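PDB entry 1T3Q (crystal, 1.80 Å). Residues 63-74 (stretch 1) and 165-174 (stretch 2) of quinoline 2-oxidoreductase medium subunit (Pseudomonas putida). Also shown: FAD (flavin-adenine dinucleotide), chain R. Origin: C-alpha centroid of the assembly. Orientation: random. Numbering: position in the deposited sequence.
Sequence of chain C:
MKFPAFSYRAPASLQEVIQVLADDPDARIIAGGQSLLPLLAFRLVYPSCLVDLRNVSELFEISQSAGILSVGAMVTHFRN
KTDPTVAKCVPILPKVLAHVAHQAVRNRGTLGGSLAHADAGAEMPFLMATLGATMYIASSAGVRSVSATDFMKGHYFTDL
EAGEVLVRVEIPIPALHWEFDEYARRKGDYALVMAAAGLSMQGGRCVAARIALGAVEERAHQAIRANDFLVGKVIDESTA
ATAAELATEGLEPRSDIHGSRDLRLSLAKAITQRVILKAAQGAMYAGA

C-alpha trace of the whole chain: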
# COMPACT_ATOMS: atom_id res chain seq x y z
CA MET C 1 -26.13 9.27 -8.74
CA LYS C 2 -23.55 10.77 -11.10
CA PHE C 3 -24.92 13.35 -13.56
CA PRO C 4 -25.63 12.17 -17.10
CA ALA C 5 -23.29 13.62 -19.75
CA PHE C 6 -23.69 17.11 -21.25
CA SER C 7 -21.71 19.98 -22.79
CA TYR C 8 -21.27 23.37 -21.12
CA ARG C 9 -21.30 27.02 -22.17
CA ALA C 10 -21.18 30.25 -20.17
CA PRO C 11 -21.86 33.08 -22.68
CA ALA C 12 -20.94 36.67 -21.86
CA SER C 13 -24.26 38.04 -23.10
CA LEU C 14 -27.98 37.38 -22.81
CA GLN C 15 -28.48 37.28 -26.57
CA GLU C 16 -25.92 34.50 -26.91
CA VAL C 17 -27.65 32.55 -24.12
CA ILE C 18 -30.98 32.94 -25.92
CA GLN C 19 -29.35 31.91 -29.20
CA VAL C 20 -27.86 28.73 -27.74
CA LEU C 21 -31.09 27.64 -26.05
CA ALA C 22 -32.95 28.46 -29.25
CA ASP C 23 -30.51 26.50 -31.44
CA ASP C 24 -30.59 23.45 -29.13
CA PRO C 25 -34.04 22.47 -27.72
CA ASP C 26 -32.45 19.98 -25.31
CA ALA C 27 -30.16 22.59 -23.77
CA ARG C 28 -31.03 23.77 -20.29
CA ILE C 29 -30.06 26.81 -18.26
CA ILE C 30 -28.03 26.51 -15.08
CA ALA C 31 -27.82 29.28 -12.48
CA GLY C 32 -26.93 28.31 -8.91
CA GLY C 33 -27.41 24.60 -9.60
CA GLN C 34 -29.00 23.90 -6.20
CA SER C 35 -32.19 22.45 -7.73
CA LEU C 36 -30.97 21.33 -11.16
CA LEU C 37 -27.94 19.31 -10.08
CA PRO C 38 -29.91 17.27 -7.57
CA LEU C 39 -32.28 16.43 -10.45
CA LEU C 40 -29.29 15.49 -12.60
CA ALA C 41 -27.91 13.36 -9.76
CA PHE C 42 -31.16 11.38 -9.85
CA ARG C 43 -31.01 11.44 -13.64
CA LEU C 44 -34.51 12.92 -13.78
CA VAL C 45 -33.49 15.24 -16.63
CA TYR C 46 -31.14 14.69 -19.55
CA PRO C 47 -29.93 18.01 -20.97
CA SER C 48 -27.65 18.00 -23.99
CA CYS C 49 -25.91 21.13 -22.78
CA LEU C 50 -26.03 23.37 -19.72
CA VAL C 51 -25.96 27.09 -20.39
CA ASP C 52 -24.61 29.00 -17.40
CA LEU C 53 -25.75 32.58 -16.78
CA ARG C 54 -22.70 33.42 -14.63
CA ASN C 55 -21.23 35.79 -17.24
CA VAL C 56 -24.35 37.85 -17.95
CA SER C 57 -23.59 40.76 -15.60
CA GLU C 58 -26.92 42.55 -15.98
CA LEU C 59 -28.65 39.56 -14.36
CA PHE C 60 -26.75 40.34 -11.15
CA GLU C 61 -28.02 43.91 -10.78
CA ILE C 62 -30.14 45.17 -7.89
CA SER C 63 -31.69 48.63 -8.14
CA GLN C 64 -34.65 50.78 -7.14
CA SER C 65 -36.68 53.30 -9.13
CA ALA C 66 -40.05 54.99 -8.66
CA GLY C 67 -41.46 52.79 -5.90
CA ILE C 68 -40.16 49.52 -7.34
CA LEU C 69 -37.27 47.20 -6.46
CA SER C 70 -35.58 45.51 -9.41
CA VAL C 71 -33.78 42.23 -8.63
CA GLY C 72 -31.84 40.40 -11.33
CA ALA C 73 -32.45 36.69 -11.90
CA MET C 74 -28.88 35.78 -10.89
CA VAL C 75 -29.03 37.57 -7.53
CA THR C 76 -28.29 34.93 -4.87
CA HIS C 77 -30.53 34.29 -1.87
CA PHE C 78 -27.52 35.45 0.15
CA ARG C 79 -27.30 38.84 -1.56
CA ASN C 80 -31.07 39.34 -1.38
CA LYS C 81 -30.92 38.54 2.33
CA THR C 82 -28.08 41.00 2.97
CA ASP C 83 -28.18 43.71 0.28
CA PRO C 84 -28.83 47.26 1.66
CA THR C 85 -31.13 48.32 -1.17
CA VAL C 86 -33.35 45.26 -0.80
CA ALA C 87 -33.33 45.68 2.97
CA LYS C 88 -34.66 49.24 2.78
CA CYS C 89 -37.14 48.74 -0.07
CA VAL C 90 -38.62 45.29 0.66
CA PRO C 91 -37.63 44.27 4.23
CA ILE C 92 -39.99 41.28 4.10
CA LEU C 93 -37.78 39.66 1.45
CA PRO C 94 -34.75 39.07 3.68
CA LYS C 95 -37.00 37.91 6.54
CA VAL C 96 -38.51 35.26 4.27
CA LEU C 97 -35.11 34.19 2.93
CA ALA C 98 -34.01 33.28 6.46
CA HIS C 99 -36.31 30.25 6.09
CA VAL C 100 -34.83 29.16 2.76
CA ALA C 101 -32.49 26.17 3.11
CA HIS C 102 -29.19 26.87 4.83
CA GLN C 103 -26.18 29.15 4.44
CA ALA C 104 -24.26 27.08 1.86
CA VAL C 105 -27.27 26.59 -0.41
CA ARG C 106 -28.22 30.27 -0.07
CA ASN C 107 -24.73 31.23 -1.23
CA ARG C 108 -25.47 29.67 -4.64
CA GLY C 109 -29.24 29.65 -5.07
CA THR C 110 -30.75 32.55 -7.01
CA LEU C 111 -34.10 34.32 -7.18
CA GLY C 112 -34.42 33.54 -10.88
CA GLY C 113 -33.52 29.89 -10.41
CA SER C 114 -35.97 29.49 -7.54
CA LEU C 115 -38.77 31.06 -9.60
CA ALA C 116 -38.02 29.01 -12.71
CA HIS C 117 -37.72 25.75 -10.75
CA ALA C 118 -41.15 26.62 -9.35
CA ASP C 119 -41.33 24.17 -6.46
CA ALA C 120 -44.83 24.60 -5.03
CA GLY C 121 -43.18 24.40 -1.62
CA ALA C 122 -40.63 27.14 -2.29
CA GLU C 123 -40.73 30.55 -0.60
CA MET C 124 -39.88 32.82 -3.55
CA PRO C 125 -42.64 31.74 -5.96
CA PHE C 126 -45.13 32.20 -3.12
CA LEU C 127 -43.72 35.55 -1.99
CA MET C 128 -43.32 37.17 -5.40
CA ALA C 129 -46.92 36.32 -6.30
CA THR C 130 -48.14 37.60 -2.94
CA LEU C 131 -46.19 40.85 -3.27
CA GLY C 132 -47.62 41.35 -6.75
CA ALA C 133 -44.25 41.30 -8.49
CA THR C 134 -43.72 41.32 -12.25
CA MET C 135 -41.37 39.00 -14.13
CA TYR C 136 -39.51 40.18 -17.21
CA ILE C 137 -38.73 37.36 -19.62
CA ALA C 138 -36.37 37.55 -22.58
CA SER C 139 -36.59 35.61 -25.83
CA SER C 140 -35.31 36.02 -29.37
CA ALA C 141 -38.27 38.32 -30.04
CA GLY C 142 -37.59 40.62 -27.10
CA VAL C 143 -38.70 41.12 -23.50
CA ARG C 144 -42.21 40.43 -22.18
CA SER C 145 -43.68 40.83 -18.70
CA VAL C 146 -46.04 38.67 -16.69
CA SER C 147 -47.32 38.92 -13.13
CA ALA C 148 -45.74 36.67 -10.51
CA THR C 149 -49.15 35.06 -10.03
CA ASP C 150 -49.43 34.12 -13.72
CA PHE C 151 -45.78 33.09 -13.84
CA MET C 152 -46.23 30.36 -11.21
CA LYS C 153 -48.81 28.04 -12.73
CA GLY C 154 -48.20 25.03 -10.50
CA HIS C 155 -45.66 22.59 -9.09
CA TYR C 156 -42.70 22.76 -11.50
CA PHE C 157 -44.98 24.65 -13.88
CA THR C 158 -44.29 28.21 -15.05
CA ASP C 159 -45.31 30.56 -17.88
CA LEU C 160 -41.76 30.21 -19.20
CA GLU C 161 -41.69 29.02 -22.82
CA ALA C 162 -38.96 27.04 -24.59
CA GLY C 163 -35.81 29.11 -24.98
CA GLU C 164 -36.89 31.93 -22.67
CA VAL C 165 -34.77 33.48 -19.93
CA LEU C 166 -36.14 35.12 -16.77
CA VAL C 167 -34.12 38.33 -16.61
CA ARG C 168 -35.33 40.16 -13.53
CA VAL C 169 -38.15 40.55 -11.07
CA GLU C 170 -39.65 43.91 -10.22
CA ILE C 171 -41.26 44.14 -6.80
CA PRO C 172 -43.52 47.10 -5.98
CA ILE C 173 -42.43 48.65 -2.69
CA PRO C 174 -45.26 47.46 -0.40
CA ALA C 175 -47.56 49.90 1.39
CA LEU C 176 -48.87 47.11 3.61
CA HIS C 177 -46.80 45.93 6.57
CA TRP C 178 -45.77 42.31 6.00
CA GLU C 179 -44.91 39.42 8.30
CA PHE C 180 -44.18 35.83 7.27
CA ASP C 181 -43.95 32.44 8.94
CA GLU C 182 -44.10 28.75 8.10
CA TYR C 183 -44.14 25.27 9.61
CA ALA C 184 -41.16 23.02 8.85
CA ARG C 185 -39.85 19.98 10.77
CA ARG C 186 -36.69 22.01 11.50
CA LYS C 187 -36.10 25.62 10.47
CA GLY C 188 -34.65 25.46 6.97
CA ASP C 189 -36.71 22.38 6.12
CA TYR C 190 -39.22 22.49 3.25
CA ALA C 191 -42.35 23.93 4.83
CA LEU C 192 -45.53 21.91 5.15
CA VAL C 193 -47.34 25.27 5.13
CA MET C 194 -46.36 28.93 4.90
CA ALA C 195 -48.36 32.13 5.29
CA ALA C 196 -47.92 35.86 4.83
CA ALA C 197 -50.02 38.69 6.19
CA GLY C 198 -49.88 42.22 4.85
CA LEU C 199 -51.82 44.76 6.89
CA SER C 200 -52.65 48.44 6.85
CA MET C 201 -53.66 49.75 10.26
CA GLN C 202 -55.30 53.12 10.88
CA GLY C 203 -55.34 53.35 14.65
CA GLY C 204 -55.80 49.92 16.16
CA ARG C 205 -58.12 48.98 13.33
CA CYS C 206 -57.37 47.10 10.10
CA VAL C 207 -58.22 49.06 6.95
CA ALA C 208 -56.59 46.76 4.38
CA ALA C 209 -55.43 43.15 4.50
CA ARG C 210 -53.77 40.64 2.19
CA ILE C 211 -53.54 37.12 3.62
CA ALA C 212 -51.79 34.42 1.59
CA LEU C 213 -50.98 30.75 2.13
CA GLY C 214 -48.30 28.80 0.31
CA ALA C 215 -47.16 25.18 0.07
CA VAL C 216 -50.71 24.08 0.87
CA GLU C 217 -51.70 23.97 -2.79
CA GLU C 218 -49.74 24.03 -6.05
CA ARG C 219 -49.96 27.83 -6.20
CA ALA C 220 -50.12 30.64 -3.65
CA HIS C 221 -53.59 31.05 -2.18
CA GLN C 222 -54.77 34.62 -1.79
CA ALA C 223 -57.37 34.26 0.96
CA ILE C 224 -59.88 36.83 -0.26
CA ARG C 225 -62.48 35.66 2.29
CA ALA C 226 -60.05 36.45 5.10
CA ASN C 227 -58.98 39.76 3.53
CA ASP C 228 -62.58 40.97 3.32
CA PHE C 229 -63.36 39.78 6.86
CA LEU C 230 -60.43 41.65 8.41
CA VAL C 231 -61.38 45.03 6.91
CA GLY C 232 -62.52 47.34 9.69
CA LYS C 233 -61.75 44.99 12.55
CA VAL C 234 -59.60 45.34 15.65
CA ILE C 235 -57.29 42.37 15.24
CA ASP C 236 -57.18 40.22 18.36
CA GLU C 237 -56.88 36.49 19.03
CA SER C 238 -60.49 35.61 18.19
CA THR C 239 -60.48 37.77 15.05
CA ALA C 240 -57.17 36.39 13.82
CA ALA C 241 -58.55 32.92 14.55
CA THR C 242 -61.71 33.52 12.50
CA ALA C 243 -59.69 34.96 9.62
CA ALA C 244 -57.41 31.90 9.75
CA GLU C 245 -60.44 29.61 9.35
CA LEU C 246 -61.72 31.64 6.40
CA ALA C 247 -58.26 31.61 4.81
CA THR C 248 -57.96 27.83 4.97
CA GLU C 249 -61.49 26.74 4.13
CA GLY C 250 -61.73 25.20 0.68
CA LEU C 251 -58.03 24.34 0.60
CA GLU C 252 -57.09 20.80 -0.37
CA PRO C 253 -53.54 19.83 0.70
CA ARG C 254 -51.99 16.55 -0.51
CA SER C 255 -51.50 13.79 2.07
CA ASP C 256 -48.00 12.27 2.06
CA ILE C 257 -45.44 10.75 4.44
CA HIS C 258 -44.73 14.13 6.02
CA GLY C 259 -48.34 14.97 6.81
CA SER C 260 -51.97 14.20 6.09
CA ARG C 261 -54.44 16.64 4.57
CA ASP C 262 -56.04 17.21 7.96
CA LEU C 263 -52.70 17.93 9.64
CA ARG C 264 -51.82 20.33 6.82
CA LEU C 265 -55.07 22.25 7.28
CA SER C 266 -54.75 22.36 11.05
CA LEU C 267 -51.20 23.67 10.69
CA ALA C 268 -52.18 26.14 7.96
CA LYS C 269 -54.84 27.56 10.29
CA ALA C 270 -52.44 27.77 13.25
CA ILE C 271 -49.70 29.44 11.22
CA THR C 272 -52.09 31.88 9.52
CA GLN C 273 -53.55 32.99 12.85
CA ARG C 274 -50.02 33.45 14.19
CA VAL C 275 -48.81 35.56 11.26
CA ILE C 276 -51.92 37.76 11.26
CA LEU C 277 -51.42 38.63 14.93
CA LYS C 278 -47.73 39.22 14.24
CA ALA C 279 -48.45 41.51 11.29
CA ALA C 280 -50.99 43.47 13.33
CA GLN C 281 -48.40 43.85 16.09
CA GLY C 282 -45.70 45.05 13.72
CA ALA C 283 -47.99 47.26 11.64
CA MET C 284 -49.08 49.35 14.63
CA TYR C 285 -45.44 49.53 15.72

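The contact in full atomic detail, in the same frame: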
# COMPACT_ATOMS: atom_id res chain seq x y z
N SER C 63 -31.48 47.20 -8.09
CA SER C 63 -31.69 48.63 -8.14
C SER C 63 -33.11 49.00 -7.74
O SER C 63 -33.98 48.13 -7.63
CB SER C 63 -31.39 49.16 -9.54
OG SER C 63 -32.29 48.62 -10.50
N GLN C 64 -33.33 50.29 -7.52
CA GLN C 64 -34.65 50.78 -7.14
C GLN C 64 -34.98 52.00 -8.00
O GLN C 64 -34.09 52.77 -8.36
CB GLN C 64 -34.68 51.16 -5.66
CG GLN C 64 -34.72 52.66 -5.41
CD GLN C 64 -34.78 53.00 -3.94
OE1 GLN C 64 -33.83 52.74 -3.20
NE2 GLN C 64 -35.89 53.57 -3.50
N SER C 65 -36.26 52.17 -8.32
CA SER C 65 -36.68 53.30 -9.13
C SER C 65 -38.19 53.48 -9.12
O SER C 65 -38.94 52.56 -9.46
CB SER C 65 -36.21 53.13 -10.57
OG SER C 65 -36.64 54.20 -11.39
N ALA C 66 -38.63 54.66 -8.71
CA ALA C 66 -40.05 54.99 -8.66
C ALA C 66 -40.90 53.94 -7.96
O ALA C 66 -41.74 53.30 -8.58
CB ALA C 66 -40.58 55.21 -10.08
N GLY C 67 -40.68 53.76 -6.66
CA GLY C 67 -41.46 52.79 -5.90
C GLY C 67 -41.33 51.31 -6.24
O GLY C 67 -42.15 50.50 -5.79
N ILE C 68 -40.32 50.94 -7.01
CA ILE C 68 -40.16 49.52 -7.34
C ILE C 68 -38.72 49.01 -7.27
O ILE C 68 -37.78 49.63 -7.76
CB ILE C 68 -40.77 49.20 -8.72
CG1 ILE C 68 -39.81 48.37 -9.57
CG2 ILE C 68 -41.15 50.47 -9.43
CD1 ILE C 68 -40.40 48.00 -10.91
N LEU C 69 -38.57 47.85 -6.64
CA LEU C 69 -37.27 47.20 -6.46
C LEU C 69 -37.04 46.23 -7.61
O LEU C 69 -37.89 45.37 -7.87
CB LEU C 69 -37.27 46.45 -5.13
CG LEU C 69 -35.96 46.04 -4.45
CD1 LEU C 69 -36.20 44.68 -3.81
CD2 LEU C 69 -34.81 45.97 -5.43
N SER C 70 -35.92 46.39 -8.30
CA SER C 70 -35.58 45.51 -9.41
C SER C 70 -34.47 44.55 -8.97
O SER C 70 -33.38 44.98 -8.58
CB SER C 70 -35.12 46.33 -10.62
OG SER C 70 -34.81 45.48 -11.72
N VAL C 71 -34.76 43.25 -9.02
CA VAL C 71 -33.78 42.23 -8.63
C VAL C 71 -33.50 41.31 -9.81
O VAL C 71 -34.41 40.70 -10.36
CB VAL C 71 -34.30 41.38 -7.45
CG1 VAL C 71 -33.23 40.36 -7.03
CG2 VAL C 71 -34.65 42.28 -6.28
N GLY C 72 -32.23 41.23 -10.21
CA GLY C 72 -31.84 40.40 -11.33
C GLY C 72 -32.00 38.92 -11.02
O GLY C 72 -31.90 38.51 -9.86
N ALA C 73 -32.25 38.13 -12.05
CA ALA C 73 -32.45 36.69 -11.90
C ALA C 73 -31.27 35.95 -11.25
O ALA C 73 -31.47 34.94 -10.58
CB ALA C 73 -32.76 36.06 -13.26
N MET C 74 -30.05 36.45 -11.45
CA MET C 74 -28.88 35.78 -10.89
C MET C 74 -28.45 36.29 -9.51
O MET C 74 -27.36 35.98 -9.04
CB MET C 74 -27.71 35.86 -11.87
CG MET C 74 -27.87 34.94 -13.08
SD MET C 74 -28.04 33.18 -12.60
CE MET C 74 -26.33 32.74 -12.44
N VAL C 165 -35.63 33.24 -21.08
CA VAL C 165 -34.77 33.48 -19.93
C VAL C 165 -35.39 34.54 -19.01
O VAL C 165 -35.68 35.65 -19.45
CB VAL C 165 -33.36 33.98 -20.36
CG1 VAL C 165 -32.48 34.20 -19.14
CG2 VAL C 165 -32.72 32.97 -21.31
N LEU C 166 -35.60 34.18 -17.75
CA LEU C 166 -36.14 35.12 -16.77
C LEU C 166 -34.97 36.07 -16.55
O LEU C 166 -33.88 35.65 -16.19
CB LEU C 166 -36.47 34.39 -15.46
CG LEU C 166 -37.60 34.93 -14.59
CD1 LEU C 166 -37.53 34.27 -13.22
CD2 LEU C 166 -37.50 36.44 -14.46
N VAL C 167 -35.19 37.36 -16.76
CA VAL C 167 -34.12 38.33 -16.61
C VAL C 167 -34.10 39.04 -15.27
O VAL C 167 -33.04 39.20 -14.66
CB VAL C 167 -34.19 39.39 -17.72
CG1 VAL C 167 -33.17 40.49 -17.47
CG2 VAL C 167 -33.95 38.73 -19.07
N ARG C 168 -35.26 39.48 -14.81
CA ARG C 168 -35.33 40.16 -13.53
C ARG C 168 -36.74 40.14 -13.00
O ARG C 168 -37.69 39.80 -13.71
CB ARG C 168 -34.86 41.62 -13.67
CG ARG C 168 -35.72 42.45 -14.61
CD ARG C 168 -35.38 43.94 -14.52
NE ARG C 168 -36.28 44.72 -15.37
CZ ARG C 168 -36.24 44.73 -16.70
NH1 ARG C 168 -37.10 45.46 -17.38
NH2 ARG C 168 -35.33 44.01 -17.34
N VAL C 169 -36.87 40.50 -11.73
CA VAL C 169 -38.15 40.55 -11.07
C VAL C 169 -38.28 41.95 -10.51
O VAL C 169 -37.34 42.48 -9.91
CB VAL C 169 -38.23 39.55 -9.90
CG1 VAL C 169 -39.58 39.67 -9.22
CG2 VAL C 169 -38.01 38.14 -10.41
N GLU C 170 -39.43 42.57 -10.73
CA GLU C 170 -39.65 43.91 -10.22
C GLU C 170 -40.73 43.81 -9.15
O GLU C 170 -41.85 43.38 -9.41
CB GLU C 170 -40.06 44.85 -11.37
CG GLU C 170 -38.89 45.13 -12.32
CD GLU C 170 -39.18 46.21 -13.36
OE1 GLU C 170 -38.29 46.47 -14.19
OE2 GLU C 170 -40.28 46.79 -13.34
N ILE C 171 -40.35 44.19 -7.94
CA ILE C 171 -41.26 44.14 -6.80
C ILE C 171 -41.70 45.53 -6.37
O ILE C 171 -40.88 46.37 -6.03
CB ILE C 171 -40.58 43.48 -5.58
CG1 ILE C 171 -39.95 42.15 -5.98
CG2 ILE C 171 -41.60 43.26 -4.47
CD1 ILE C 171 -39.16 41.49 -4.87
N PRO C 172 -43.02 45.78 -6.39
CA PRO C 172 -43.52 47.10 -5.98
C PRO C 172 -43.25 47.27 -4.49
O PRO C 172 -43.54 46.37 -3.71
CB PRO C 172 -45.02 47.00 -6.27
CG PRO C 172 -45.10 45.99 -7.37
CD PRO C 172 -44.11 44.95 -6.92
N ILE C 173 -42.69 48.41 -4.10
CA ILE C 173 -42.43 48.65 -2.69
C ILE C 173 -43.78 48.60 -1.99
O ILE C 173 -44.65 49.44 -2.24
CB ILE C 173 -41.75 50.01 -2.48
CG1 ILE C 173 -40.37 50.00 -3.15
CG2 ILE C 173 -41.61 50.30 -0.99
CD1 ILE C 173 -39.61 51.31 -3.05
N PRO C 174 -43.99 47.61 -1.12
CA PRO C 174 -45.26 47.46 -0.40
C PRO C 174 -45.68 48.60 0.52
O PRO C 174 -44.86 49.24 1.18
CB PRO C 174 -45.07 46.15 0.36
CG PRO C 174 -43.60 46.12 0.62
CD PRO C 174 -43.03 46.57 -0.70
PA FAD R . -30.74 26.09 -10.74
O1A FAD R . -30.82 24.86 -9.91
O2A FAD R . -29.68 26.28 -11.53
O5B FAD R . -31.90 25.77 -11.67
C5B FAD R . -33.32 25.94 -11.36
C4B FAD R . -34.18 25.63 -12.66
O4B FAD R . -34.50 26.95 -13.25
C3B FAD R . -33.56 24.81 -13.84
O3B FAD R . -34.52 24.07 -14.52
C2B FAD R . -32.90 25.93 -14.70
O2B FAD R . -32.79 25.57 -16.05
C1B FAD R . -33.90 27.04 -14.59
N9A FAD R . -33.34 28.39 -14.60
C8A FAD R . -32.44 28.93 -13.71
N7A FAD R . -32.29 30.25 -13.86
C5A FAD R . -33.12 30.58 -14.90
C6A FAD R . -33.45 31.89 -15.55
N6A FAD R . -32.90 33.04 -15.22
N1A FAD R . -34.37 31.82 -16.58
C2A FAD R . -34.96 30.63 -16.97
N3A FAD R . -34.72 29.40 -16.44
C4A FAD R . -33.75 29.41 -15.45
N1 FAD R . -35.65 26.39 -1.88
C2 FAD R . -36.62 26.99 -1.18
O2 FAD R . -37.47 27.66 -1.70
N3 FAD R . -36.80 26.71 0.22
C4 FAD R . -36.05 25.74 0.88
O4 FAD R . -36.28 25.51 2.05
C4X FAD R . -35.04 25.01 0.10
N5 FAD R . -34.27 24.04 0.68
C5X FAD R . -33.27 23.46 -0.07
C6 FAD R . -32.47 22.45 0.55
C7 FAD R . -31.43 21.81 -0.13
C7M FAD R . -30.65 20.72 0.57
C8 FAD R . -31.12 22.21 -1.52
C8M FAD R . -30.00 21.56 -2.32
C9 FAD R . -31.88 23.23 -2.15
C9A FAD R . -32.96 23.85 -1.45
N10 FAD R . -33.82 24.89 -2.02
C10 FAD R . -34.84 25.43 -1.31
C1' FAD R . -33.65 25.21 -3.47
C2' FAD R . -32.88 26.54 -3.72
O2' FAD R . -33.73 27.64 -3.40
C3' FAD R . -32.49 26.52 -5.20
O3' FAD R . -31.31 27.32 -5.31
C4' FAD R . -33.59 27.10 -6.13
O4' FAD R . -34.81 26.36 -6.02
C5' FAD R . -33.06 26.98 -7.54
O5' FAD R . -32.17 28.21 -7.87
P FAD R . -30.85 27.99 -8.55
O1P FAD R . -30.28 29.39 -8.77
O2P FAD R . -30.04 27.07 -7.90
O3P FAD R . -31.13 27.42 -9.88

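The two stretches lie side by side as antiparallel strands of one sheet. Strand 68-72 runs against strand 165-172, with an angle of 159° between their directions. Together they bury 639 Å² of surface, although touching residues are at least 93 positions apart in sequence.

Six backbone hydrogen bonds join the stretches. Leu69 and Ile171 form a hydrogen-bonded pair: Leu69 N donates to Ile171 O at 2.8 Å, and Ile171 N donates to Leu69 O at 2.7 Å. Val71 and Val169 repeat the pattern two residues on. Val71 N reaches Val169 O at 2.8 Å, and Val169 N reaches Val71 O at 2.8 Å. The ladder continues past both ends of strand 68-72. Ile173 N donates to Gly67 O at 2.7 Å, and Ala73 N donates to Val167 O at 2.9 Å. All six bonds are close to straight.

The alternate pairs, Ile68 with Pro172, Ser70 with Glu170 and Gly72 with Arg168, exchange no such bonds. Proline suits its position, since its nitrogen has no hydrogen to give. CA-H...O contacts supplement the ladder. Glu170 CA lies 3.3 Å from Leu69 O, and Ser70 CA lies 3.5 Å from Val169 O.

Stretch 1 also folds back on itself. Ser70 N donates to Ser63 O at 2.7 Å, and Ser65 N to Ile68 O at 3.0 Å. A turn through Ala66 and Gly67 links these segments. Gly67 has a positive phi of 65°, which favours glycine.

Apolar side chains share one face of the sheet: Leu69, Val71, Val169 and Ile171. All four are buried. Leu69 CB and Ile171 CB stand 4.5 Å apart, an apolar contact. Beyond the strand, Ile173 CG1 lies over the backbone, 4.0 Å from Ile68 N.

The other face carries Ile68, Ser70, Arg168, Glu170 and Pro172. Within stretch 2, Arg168 NE and Glu170 OE1 form a salt bridge at 2.9 Å, with a nearly straight hydrogen bond. Two residues apart on a strand, both side chains leave the same face, so the opposite charges can meet. Ser70 OG lies 3.2 Å from Arg168 CD, against the aliphatic part of the arginine. Gly72 has no side chain, and its CA comes within 4.0 Å of Arg168 CB.

The FAD adenine meets the backbone of stretch 2. Leu166 N donates to FAD N1A at 2.9 Å, and FAD N6A donates to Leu166 O at 3.0 Å. Ala73 CB approaches the same group, 3.6 Å from FAD N6A.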